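Local coordinates for putative metal resistance protein (Proteus mirabilis, PDB 6C29) that primes the disulfide isomerase ScsC, probably by reducing it, as the tandem immunoglobulin-fold N-terminal periplasmic part of the membrane protein ScsB, at residues A3-L8 and L125-N130; P40-Y45 and T113-C118; S65-H70 and F93-K98; G176-P181 and V231-Y236. One frame throughout, in Å; residues are numbered along the deposited sequence. Where two conformers were deposited one is given.

Interaction 1 of 4, residues A3-L8 and L125-N130; sequences ADTGWL and LNLDLN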
# COMPACT_ATOMS: atom_id res chain seq x y z
N ALA A 3 -1.86 17.29 -18.66
CA ALA A 3 -1.17 17.15 -17.38
C ALA A 3 -0.74 15.69 -17.25
O ALA A 3 -1.46 14.88 -16.70
CB ALA A 3 -2.06 17.55 -16.24
N ASP A 4 0.41 15.39 -17.84
CA ASP A 4 0.81 14.01 -18.14
C ASP A 4 2.31 13.98 -18.37
O ASP A 4 2.83 14.64 -19.27
CB ASP A 4 0.01 13.55 -19.37
CG ASP A 4 0.34 12.13 -19.83
OD1 ASP A 4 1.17 11.41 -19.22
OD2 ASP A 4 -0.24 11.76 -20.87
N THR A 5 3.04 13.24 -17.55
CA THR A 5 4.47 13.15 -17.70
C THR A 5 4.90 12.33 -18.90
O THR A 5 6.05 12.40 -19.28
CB THR A 5 5.15 12.50 -16.47
OG1 THR A 5 4.63 11.17 -16.30
CG2 THR A 5 4.86 13.28 -15.21
N GLY A 6 3.99 11.52 -19.45
CA GLY A 6 4.38 10.45 -20.34
C GLY A 6 5.09 9.34 -19.58
O GLY A 6 5.29 9.43 -18.35
N TRP A 7 5.48 8.29 -20.29
CA TRP A 7 6.15 7.15 -19.65
C TRP A 7 7.63 7.48 -19.47
O TRP A 7 8.35 7.78 -20.44
CB TRP A 7 5.93 5.86 -20.46
CG TRP A 7 4.52 5.37 -20.28
CD1 TRP A 7 3.47 5.55 -21.14
CD2 TRP A 7 4.00 4.64 -19.17
NE1 TRP A 7 2.33 5.00 -20.62
CE2 TRP A 7 2.63 4.42 -19.41
CE3 TRP A 7 4.55 4.17 -17.98
CZ2 TRP A 7 1.82 3.75 -18.52
CZ3 TRP A 7 3.74 3.49 -17.10
CH2 TRP A 7 2.39 3.29 -17.38
N LEU A 8 8.08 7.41 -18.22
CA LEU A 8 9.42 7.78 -17.84
C LEU A 8 10.25 6.57 -17.53
O LEU A 8 9.82 5.64 -16.82
CB LEU A 8 9.40 8.70 -16.62
CG LEU A 8 8.53 9.95 -16.71
CD1 LEU A 8 8.44 10.60 -15.30
CD2 LEU A 8 9.06 10.89 -17.77
N LEU A 125 8.93 13.97 -11.57
CA LEU A 125 7.56 14.12 -12.06
C LEU A 125 7.28 15.61 -12.21
O LEU A 125 7.25 16.33 -11.24
CB LEU A 125 6.57 13.47 -11.08
CG LEU A 125 6.92 12.06 -10.68
CD1 LEU A 125 5.88 11.60 -9.65
CD2 LEU A 125 6.96 11.14 -11.91
N ASN A 126 7.06 16.07 -13.43
CA ASN A 126 6.75 17.45 -13.71
C ASN A 126 5.38 17.52 -14.37
O ASN A 126 5.17 16.99 -15.45
CB ASN A 126 7.86 18.04 -14.60
CG ASN A 126 9.23 17.93 -13.94
OD1 ASN A 126 9.43 18.37 -12.81
ND2 ASN A 126 10.17 17.32 -14.64
N LEU A 127 4.45 18.17 -13.68
CA LEU A 127 3.05 18.25 -14.12
C LEU A 127 2.62 19.70 -14.31
O LEU A 127 2.78 20.53 -13.41
CB LEU A 127 2.13 17.57 -13.11
CG LEU A 127 2.34 16.06 -12.91
CD1 LEU A 127 1.80 15.61 -11.56
CD2 LEU A 127 1.65 15.34 -14.02
N ASP A 128 2.06 20.00 -15.48
CA ASP A 128 1.52 21.32 -15.77
C ASP A 128 0.01 21.29 -15.59
O ASP A 128 -0.71 20.78 -16.43
CB ASP A 128 1.90 21.76 -17.19
CG ASP A 128 1.44 23.19 -17.53
OD1 ASP A 128 0.71 23.81 -16.73
OD2 ASP A 128 1.80 23.68 -18.62
N LEU A 129 -0.45 21.81 -14.46
CA LEU A 129 -1.85 21.68 -14.09
C LEU A 129 -2.76 22.67 -14.84
O LEU A 129 -3.98 22.64 -14.67
CB LEU A 129 -2.00 21.86 -12.58
CG LEU A 129 -1.21 20.87 -11.72
CD1 LEU A 129 -1.36 21.15 -10.24
CD2 LEU A 129 -1.66 19.48 -12.01
N ASN A 130 -2.18 23.49 -15.71
CA ASN A 130 -2.98 24.35 -16.58
C ASN A 130 -3.41 23.62 -17.84
O ASN A 130 -4.22 24.13 -18.61
CB ASN A 130 -2.19 25.60 -16.99
CG ASN A 130 -2.19 26.67 -15.93
OD1 ASN A 130 -3.12 26.78 -15.14
ND2 ASN A 130 -1.13 27.48 -15.91
O HOH W 1 2.20 18.23 -17.71

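Interaction 2 of 4, residues P40-Y45 and T113-C118; sequences PGWKTY and TCSNVC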
# COMPACT_ATOMS: atom_id res chain seq x y z
N PRO A 40 9.20 -8.50 -15.72
CA PRO A 40 9.04 -9.76 -15.00
C PRO A 40 10.12 -9.99 -13.96
O PRO A 40 11.29 -9.75 -14.20
CB PRO A 40 9.09 -10.81 -16.12
CG PRO A 40 8.53 -10.10 -17.29
CD PRO A 40 9.03 -8.68 -17.18
N GLY A 41 9.68 -10.45 -12.80
CA GLY A 41 10.54 -10.75 -11.69
C GLY A 41 10.76 -9.59 -10.74
O GLY A 41 11.29 -9.81 -9.66
N TRP A 42 10.32 -8.39 -11.11
CA TRP A 42 10.50 -7.22 -10.26
C TRP A 42 9.16 -6.80 -9.65
O TRP A 42 8.11 -6.85 -10.30
CB TRP A 42 11.10 -6.04 -11.06
CG TRP A 42 12.53 -6.25 -11.47
CD1 TRP A 42 12.98 -6.81 -12.63
CD2 TRP A 42 13.70 -5.87 -10.73
NE1 TRP A 42 14.34 -6.81 -12.65
CE2 TRP A 42 14.81 -6.24 -11.50
CE3 TRP A 42 13.91 -5.27 -9.50
CZ2 TRP A 42 16.11 -6.02 -11.07
CZ3 TRP A 42 15.20 -5.05 -9.07
CH2 TRP A 42 16.28 -5.42 -9.85
N LYS A 43 9.23 -6.42 -8.39
CA LYS A 43 8.09 -5.95 -7.60
C LYS A 43 8.34 -4.59 -7.01
O LYS A 43 9.48 -4.13 -6.98
CB LYS A 43 7.80 -6.96 -6.49
CG LYS A 43 7.47 -8.35 -7.03
CD LYS A 43 7.84 -9.47 -6.08
CE LYS A 43 7.69 -10.86 -6.75
NZ LYS A 43 8.81 -11.22 -7.69
N THR A 44 7.29 -3.91 -6.59
CA THR A 44 7.46 -2.78 -5.71
C THR A 44 6.68 -3.08 -4.44
O THR A 44 6.18 -4.19 -4.29
CB THR A 44 7.07 -1.46 -6.36
OG1 THR A 44 7.43 -0.36 -5.51
CG2 THR A 44 5.60 -1.39 -6.72
N TYR A 45 6.73 -2.16 -3.50
CA TYR A 45 6.32 -2.44 -2.14
C TYR A 45 5.08 -1.70 -1.70
O TYR A 45 4.74 -0.64 -2.20
CB TYR A 45 7.43 -2.08 -1.20
CG TYR A 45 8.71 -2.85 -1.32
CD1 TYR A 45 8.92 -4.01 -0.58
CD2 TYR A 45 9.73 -2.38 -2.12
CE1 TYR A 45 10.14 -4.70 -0.65
CE2 TYR A 45 10.94 -3.05 -2.19
CZ TYR A 45 11.13 -4.20 -1.44
OH TYR A 45 12.33 -4.86 -1.50
N THR A 113 12.14 -0.95 -6.08
CA THR A 113 11.82 -2.15 -6.82
C THR A 113 12.68 -3.25 -6.25
O THR A 113 13.79 -3.00 -5.76
CB THR A 113 12.03 -1.98 -8.35
OG1 THR A 113 13.37 -1.54 -8.63
CG2 THR A 113 11.03 -0.94 -8.94
N CYS A 114 12.18 -4.46 -6.34
CA CYS A 114 12.87 -5.60 -5.77
C CYS A 114 12.81 -6.85 -6.62
O CYS A 114 11.76 -7.20 -7.13
CB CYS A 114 12.29 -5.91 -4.41
SG CYS A 114 13.01 -7.40 -3.68
N SER A 115 13.94 -7.52 -6.74
CA SER A 115 13.92 -8.84 -7.31
C SER A 115 14.44 -9.75 -6.19
O SER A 115 13.64 -10.43 -5.52
CB SER A 115 14.74 -8.86 -8.61
OG SER A 115 14.57 -10.07 -9.34
N ASN A 116 15.73 -9.75 -5.97
CA ASN A 116 16.35 -10.27 -4.74
C ASN A 116 17.15 -9.21 -4.00
O ASN A 116 17.71 -9.47 -2.93
CB ASN A 116 17.28 -11.43 -5.07
CG ASN A 116 18.52 -10.98 -5.83
OD1 ASN A 116 18.43 -10.24 -6.82
ND2 ASN A 116 19.69 -11.39 -5.35
N VAL A 117 17.23 -8.03 -4.61
CA VAL A 117 17.88 -6.84 -4.06
C VAL A 117 16.82 -5.77 -4.18
O VAL A 117 16.00 -5.86 -5.08
CB VAL A 117 19.14 -6.42 -4.86
CG1 VAL A 117 18.86 -6.42 -6.35
CG2 VAL A 117 19.66 -5.00 -4.46
N CYS A 118 16.83 -4.80 -3.27
CA CYS A 118 15.95 -3.67 -3.31
C CYS A 118 16.72 -2.53 -3.95
O CYS A 118 17.76 -2.12 -3.44
CB CYS A 118 15.49 -3.27 -1.92
SG CYS A 118 14.45 -1.80 -1.86
O HOH W 2 12.38 -12.14 -8.85
O HOH W 3 10.82 -10.22 -6.14

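Interaction 3 of 4, residues S65-H70 and F93-K98; sequences SDMIWH and FPIELK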
# COMPACT_ATOMS: atom_id res chain seq x y z
N SER A 65 -0.45 20.19 1.32
CA SER A 65 -0.93 20.03 2.67
C SER A 65 -1.37 18.60 2.92
O SER A 65 -0.53 17.71 3.03
CB SER A 65 -2.06 21.03 2.94
OG SER A 65 -3.16 20.81 2.07
N ASP A 66 -2.67 18.36 2.98
CA ASP A 66 -3.16 17.02 3.24
C ASP A 66 -2.95 16.04 2.09
O ASP A 66 -3.92 15.70 1.40
CB ASP A 66 -4.65 17.08 3.60
CG ASP A 66 -4.93 17.99 4.78
OD1 ASP A 66 -5.14 19.20 4.56
OD2 ASP A 66 -4.94 17.49 5.93
N MSE A 67 -1.72 15.57 1.87
CA MSE A 67 -1.51 14.52 0.86
C MSE A 67 -2.11 13.22 1.37
O MSE A 67 -1.87 12.82 2.51
CB MSE A 67 -0.02 14.28 0.52
CG MSE A 67 0.23 12.86 -0.11
SE MSE A 67 1.63 12.64 -1.48
CE MSE A 67 3.09 11.99 -0.36
N ILE A 68 -2.92 12.60 0.52
CA ILE A 68 -3.44 11.25 0.75
C ILE A 68 -2.89 10.34 -0.35
O ILE A 68 -3.08 10.60 -1.53
CB ILE A 68 -4.98 11.18 0.72
CG1 ILE A 68 -5.59 12.11 1.78
CG2 ILE A 68 -5.44 9.75 0.95
CD1 ILE A 68 -7.08 12.37 1.57
N TRP A 69 -2.17 9.30 0.06
CA TRP A 69 -1.67 8.27 -0.85
C TRP A 69 -2.53 7.03 -0.62
O TRP A 69 -2.53 6.44 0.46
CB TRP A 69 -0.20 7.97 -0.58
CG TRP A 69 0.47 6.98 -1.47
CD1 TRP A 69 0.13 5.66 -1.61
CD2 TRP A 69 1.61 7.19 -2.30
NE1 TRP A 69 1.00 5.05 -2.49
CE2 TRP A 69 1.91 5.97 -2.94
CE3 TRP A 69 2.41 8.31 -2.58
CZ2 TRP A 69 2.98 5.82 -3.81
CZ3 TRP A 69 3.46 8.17 -3.44
CH2 TRP A 69 3.73 6.93 -4.06
N HIS A 70 -3.29 6.66 -1.63
CA HIS A 70 -4.18 5.52 -1.50
C HIS A 70 -3.40 4.30 -1.95
O HIS A 70 -2.79 4.27 -3.02
CB HIS A 70 -5.44 5.67 -2.35
CG HIS A 70 -6.27 6.87 -2.02
ND1 HIS A 70 -7.21 6.86 -1.02
CD2 HIS A 70 -6.33 8.09 -2.59
CE1 HIS A 70 -7.80 8.04 -0.97
NE2 HIS A 70 -7.28 8.81 -1.91
N PHE A 93 -1.17 4.04 -8.24
CA PHE A 93 -1.42 4.71 -6.98
C PHE A 93 -2.25 5.97 -7.20
O PHE A 93 -1.77 6.91 -7.83
CB PHE A 93 -0.10 5.07 -6.29
CG PHE A 93 0.78 3.89 -5.99
CD1 PHE A 93 0.46 3.02 -4.98
CD2 PHE A 93 1.95 3.65 -6.72
CE1 PHE A 93 1.26 1.94 -4.69
CE2 PHE A 93 2.75 2.56 -6.43
CZ PHE A 93 2.40 1.71 -5.41
N PRO A 94 -3.49 6.01 -6.70
CA PRO A 94 -4.22 7.28 -6.64
C PRO A 94 -3.75 8.12 -5.46
O PRO A 94 -3.63 7.60 -4.35
CB PRO A 94 -5.68 6.86 -6.46
CG PRO A 94 -5.67 5.35 -6.30
CD PRO A 94 -4.26 4.92 -6.10
N ILE A 95 -3.48 9.39 -5.73
CA ILE A 95 -2.97 10.34 -4.77
C ILE A 95 -3.85 11.59 -4.83
O ILE A 95 -4.37 11.93 -5.89
CB ILE A 95 -1.51 10.68 -5.09
CG1 ILE A 95 -0.65 9.41 -5.00
CG2 ILE A 95 -0.99 11.73 -4.16
CD1 ILE A 95 0.64 9.51 -5.73
N GLU A 96 -4.06 12.21 -3.68
CA GLU A 96 -4.81 13.46 -3.62
C GLU A 96 -4.00 14.47 -2.82
O GLU A 96 -3.42 14.12 -1.79
CB GLU A 96 -6.18 13.25 -2.99
CG GLU A 96 -7.13 12.43 -3.86
CD GLU A 96 -8.49 12.17 -3.22
OE1 GLU A 96 -9.40 13.02 -3.36
OE2 GLU A 96 -8.67 11.09 -2.59
N LEU A 97 -4.00 15.72 -3.30
CA LEU A 97 -3.28 16.83 -2.67
C LEU A 97 -4.25 18.00 -2.55
O LEU A 97 -5.12 18.18 -3.40
CB LEU A 97 -2.07 17.32 -3.49
CG LEU A 97 -0.98 16.36 -3.91
CD1 LEU A 97 0.03 17.15 -4.71
CD2 LEU A 97 -0.31 15.71 -2.73
N LYS A 98 -4.13 18.74 -1.45
CA LYS A 98 -4.88 19.99 -1.25
C LYS A 98 -3.94 21.19 -1.15
O LYS A 98 -2.74 21.05 -0.92
CB LYS A 98 -5.78 19.89 -0.02
CG LYS A 98 -6.92 18.92 -0.20
CD LYS A 98 -7.81 18.90 1.01
CE LYS A 98 -8.96 17.93 0.84
NZ LYS A 98 -9.71 17.83 2.12

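Interaction 4 of 4, residues G176-P181 and V231-Y236; sequences GDWHQP and VTDDGY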
# COMPACT_ATOMS: atom_id res chain seq x y z
N GLY A 176 -21.83 -14.80 5.35
CA GLY A 176 -21.28 -15.99 4.74
C GLY A 176 -20.04 -16.52 5.44
O GLY A 176 -19.74 -16.18 6.58
N ASP A 177 -19.36 -17.41 4.73
CA ASP A 177 -18.17 -18.10 5.22
C ASP A 177 -16.91 -17.59 4.56
O ASP A 177 -16.96 -17.09 3.44
CB ASP A 177 -18.25 -19.59 4.94
CG ASP A 177 -19.29 -20.31 5.80
OD1 ASP A 177 -19.83 -19.68 6.74
OD2 ASP A 177 -19.50 -21.52 5.54
N TRP A 178 -15.78 -17.77 5.24
CA TRP A 178 -14.49 -17.49 4.62
C TRP A 178 -14.18 -18.51 3.55
O TRP A 178 -14.44 -19.70 3.74
CB TRP A 178 -13.41 -17.47 5.68
CG TRP A 178 -13.55 -16.38 6.68
CD1 TRP A 178 -14.02 -16.50 7.96
CD2 TRP A 178 -13.21 -15.01 6.51
NE1 TRP A 178 -13.97 -15.30 8.60
CE2 TRP A 178 -13.48 -14.36 7.72
CE3 TRP A 178 -12.69 -14.26 5.44
CZ2 TRP A 178 -13.27 -13.00 7.90
CZ3 TRP A 178 -12.48 -12.92 5.62
CH2 TRP A 178 -12.77 -12.29 6.83
N HIS A 179 -13.59 -18.06 2.43
CA HIS A 179 -13.25 -18.94 1.32
C HIS A 179 -11.76 -19.05 1.08
O HIS A 179 -11.17 -20.12 1.23
CB HIS A 179 -13.99 -18.44 0.07
CG HIS A 179 -15.48 -18.47 0.23
ND1 HIS A 179 -16.26 -17.34 0.12
CD2 HIS A 179 -16.32 -19.47 0.58
CE1 HIS A 179 -17.52 -17.66 0.35
NE2 HIS A 179 -17.59 -18.95 0.62
N GLN A 180 -11.13 -17.95 0.69
CA GLN A 180 -9.69 -17.91 0.47
C GLN A 180 -9.12 -16.61 1.00
O GLN A 180 -8.66 -15.79 0.22
CB GLN A 180 -9.36 -18.05 -1.03
CG GLN A 180 -9.74 -19.39 -1.63
CD GLN A 180 -9.27 -19.54 -3.06
OE1 GLN A 180 -10.03 -19.91 -3.94
NE2 GLN A 180 -7.98 -19.26 -3.28
N PRO A 181 -9.15 -16.41 2.30
CA PRO A 181 -8.70 -15.14 2.85
C PRO A 181 -7.22 -14.93 2.81
O PRO A 181 -6.43 -15.87 2.83
CB PRO A 181 -9.19 -15.19 4.28
CG PRO A 181 -9.25 -16.65 4.60
CD PRO A 181 -9.71 -17.30 3.33
N VAL A 231 -7.59 -7.26 5.15
CA VAL A 231 -8.03 -8.62 4.95
C VAL A 231 -8.84 -8.66 3.67
O VAL A 231 -9.62 -7.74 3.39
CB VAL A 231 -8.83 -9.12 6.17
CG1 VAL A 231 -10.01 -8.19 6.53
CG2 VAL A 231 -9.33 -10.53 5.95
N THR A 232 -8.61 -9.70 2.87
CA THR A 232 -9.29 -9.86 1.60
C THR A 232 -9.95 -11.22 1.53
O THR A 232 -9.46 -12.18 2.14
CB THR A 232 -8.33 -9.72 0.42
OG1 THR A 232 -7.39 -10.80 0.41
CG2 THR A 232 -7.57 -8.38 0.48
N ASP A 233 -11.03 -11.31 0.78
CA ASP A 233 -11.66 -12.58 0.41
C ASP A 233 -12.67 -12.26 -0.70
O ASP A 233 -13.28 -11.19 -0.68
CB ASP A 233 -12.34 -13.25 1.60
CG ASP A 233 -12.57 -14.72 1.39
OD1 ASP A 233 -12.02 -15.30 0.43
OD2 ASP A 233 -13.29 -15.29 2.21
N ASP A 234 -12.83 -13.18 -1.64
CA ASP A 234 -13.86 -13.08 -2.69
C ASP A 234 -13.80 -11.76 -3.43
O ASP A 234 -14.82 -11.18 -3.78
CB ASP A 234 -15.24 -13.28 -2.06
CG ASP A 234 -15.42 -14.69 -1.50
OD1 ASP A 234 -14.93 -15.64 -2.14
OD2 ASP A 234 -15.96 -14.83 -0.39
N GLY A 235 -12.59 -11.25 -3.64
CA GLY A 235 -12.43 -10.02 -4.39
C GLY A 235 -12.76 -8.73 -3.64
O GLY A 235 -12.75 -7.64 -4.23
N TYR A 236 -13.06 -8.86 -2.35
CA TYR A 236 -13.29 -7.72 -1.48
C TYR A 236 -12.10 -7.48 -0.62
O TYR A 236 -11.45 -8.43 -0.20
CB TYR A 236 -14.51 -7.97 -0.59
CG TYR A 236 -15.16 -6.74 0.00
CD1 TYR A 236 -14.68 -6.15 1.18
CD2 TYR A 236 -16.28 -6.19 -0.60
CE1 TYR A 236 -15.31 -5.00 1.75
CE2 TYR A 236 -16.92 -5.07 -0.06
CZ TYR A 236 -16.43 -4.48 1.11
OH TYR A 236 -17.09 -3.39 1.62
O HOH W 4 -8.10 -13.14 -0.67

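Interaction 1 of 4, residues A3-L8 and L125-N130
Thr5 turns its CB toward strand 118-128 and divides its two branches between different tasks. Thr5 OG1 sits between the backbone N and the carbonyl carbon (chi1 60°) and hands its proton to Gly6 O at 2.8 Å, in the carbonyl plane and on a lone pair, while the backbone N of Ala20 bonds the same hydroxyl. CG2, placed beside the backbone N, does the touching across the contact. Thr5 CG2 comes to 3.7 Å from Asn126 O, rests near Leu125 CA, and meets Leu127 CD2 at 4.0 Å. That leucine methyl also lies close to Ala3 C and Asp4 N, so it sits against the Ala3-Asp4 peptide as well. Residues 3-8 run roughly antiparallel to the strand. Several of their backbone bonds go to strand 16-24, through Ala3 with Ala22, Thr5 with Ala20 and Leu8 with Val18, so the N-terminal peptide lies between the outer strands of two sheets in the first immunoglobulin-like domain. Farther on, Leu8 CD1 meets Leu125 CD2 at 3.7 Å, methyl against methyl. At the other end Ala3 CB lies 3.5 Å from Asp128 O, and a water accepts from Asp128 N at 2.9 Å and, weakly, from Asp4 N. Asp4 OD1 closes an Asx turn by accepting from Gly6 N at 2.8 Å, above its carboxylate plane, and is also salt-bridged to Arg19.

Interaction 2 of 4, residues P40-Y45 and T113-C118
Lys43 and Cys114 form a single antiparallel bridge, a hydrogen-bonded pair: Lys43 N gives to Cys114 O at 2.9 Å and Cys114 N returns a bond to Lys43 O at 2.8 Å. CA-H...O contacts flank these, from Trp42 CA to Cys114 O and from Thr113 CA to Lys43 O.

In the conformers given for Ser115 and Cys114, each of which has a second, the rings are engaged as follows. Ser115 CB stands over the six-membered ring of Trp42, 3.6 Å from its centroid and 5° off the normal, a CH-pi contact. The phenol OH end of Tyr45 lies against Cys114 CB and Cys118 CB, and both sulfurs, each anti to its backbone N, approach the ring obliquely: its centroid is 4.9 Å from Cys118 SG and 5.5 Å from Cys114 SG. These are the chain's two cysteines and therefore probably the redox-active pair of this oxidoreductase domain; Cys114 SG and Cys118 SG are, provisionally, 6.1 Å apart.

One water joins Gly41 O to Ser115 OG, again in the conformer given; another accepts from Lys43 NZ at 2.7 Å and donates to Ser115 O.

The 114-118 turn connects strands 104-114 and 118-128, with strand 43-45 bridged to its start. Strand 43-45 also pairs with strand 84-88 through Thr44 and Tyr87, while His15 stacks on Trp42 and bonds Thr113 OG1.

Interaction 3 of 4, residues S65-H70 and F93-K98
Residues 65-70 and 93-98 run antiparallel, with Ile68 and Glu96 as the hydrogen-bonded pair (Ile68 N to Glu96 O 2.8 Å, nearly straight at 170°, and Glu96 N to Ile68 O), Trp69 and Ile95 as the non-hydrogen-bonded pair, and His70 N bonding to Pro94 O nearly along the C=O axis. On the face carrying Ile68 and Glu96, His70 reaches over to the glutamate: in the conformer given, His70 NE2 donates to Glu96 OE2 at 2.8 Å, using the anti lone pair, with the oxygen close to the imidazole plane. Ring and carboxylate are only 26° apart, and Ile68 CG2 lies over one face of the ring toward its rim. A second conformer of Glu96 makes the bond provisional; where it forms, it would probably keep the proton on NE2 and fix the flip of the ring.

Strand 68-69 is the outermost member of a four-stranded sheet of the first immunoglobulin-like domain, and strand 90-97 lies next to it, followed by 30-38. The opposite face, with Trp69 and Ile95, turns inward onto Ile58 of strand 57-60, which belongs to another sheet. There the indole carries Ile95 CD1 over its six-membered ring, 4.1 Å from the centroid. Trp69 NE1 comes within 3.3 Å of Phe93 CD1, and CZ2 sits over the phenyl face. The two planes meet obliquely, at 48°, and Trp71 touches both rings. Farther along, selenomethionine Met67 lies side by side with Leu97, Met67 CB 3.6 Å from Leu97 CD2; in the conformer given, its selenium touches Ile95 CG2. Helix 137-145 covers His70, Pro94 and Glu96 from outside.

Interaction 4 of 4, residues G176-P181 and V231-Y236
A carboxylate gripping a loop backbone is the centre of this contact: Asp233, at the end of strand 226-233 where a hairpin turn of the second immunoglobulin-like domain begins, holds the loop that leads from strand 166-173 into strand 182-186. Its two oxygens take one N-H each. Asp233 OD2 receives the N-H of His179 (N to OD2 2.8 Å), almost straight and on the syn lone pair; Asp233 OD1 receives that of Gln180, N to OD1 also 2.8 Å, on the syn side but tilted 29° out of the carboxylate plane. CG lies anti to the backbone N (chi1 -160°), carrying the group across to the loop, and Arg173 adds a salt bridge to Asp233 OD2.

The neighbouring Asp234 takes the side chain of the same histidine. His179 ND1 gives to Asp234 OD2 at 2.6 Å on its syn lone pair, with the oxygen in the imidazole plane although ring and carboxylate planes stand 54° apart. Arg173 pairs with this oxygen too, so one guanidinium serves both aspartates. Asp233 to Tyr236 form a type I' turn, in which Asp234 and Gly235 adopt positive phi, joining strands 226-233 and 236-243 of the three-stranded sheet. The loop passes to that sheet from the four-stranded one, where strand 166-173 lies.

On the inner side of these bonds is the buried Trp178. Trp178 CE3 lies 3.4 Å from Asp233 OD2, and Trp178 CH2 reaches Val231 CG2 at 4.0 Å, the two side chains crossing at about a right angle. Leu205 and Leu154 pack on the same indole. Pro181 CA makes a CA-H...O contact with Thr232 O at 3.1 Å, and a water spans Gln180 O and Thr232 OG1.

Interactions 1 to 3 belong to the first domain, where interaction 3 is nested along the chain inside interaction 2 and both inside interaction 1; interaction 4 follows in the second. Interaction 3 is the most extensive, a true strand pairing with an apolar, aromatic face inward and a mixed face with a His-Glu pair, partly covered by helix 137-145. Interactions 1 and 2 share the sheet of strands 104-114 and 118-128, yet lie at different places along it, their centres about 25 Å apart: methyl packing and water in one, a lone bridge beside the cysteines in the other. Interaction 4, about 38 Å from interaction 1 between centres, relies on carboxylates at an exposed loop with a buried tryptophan behind it.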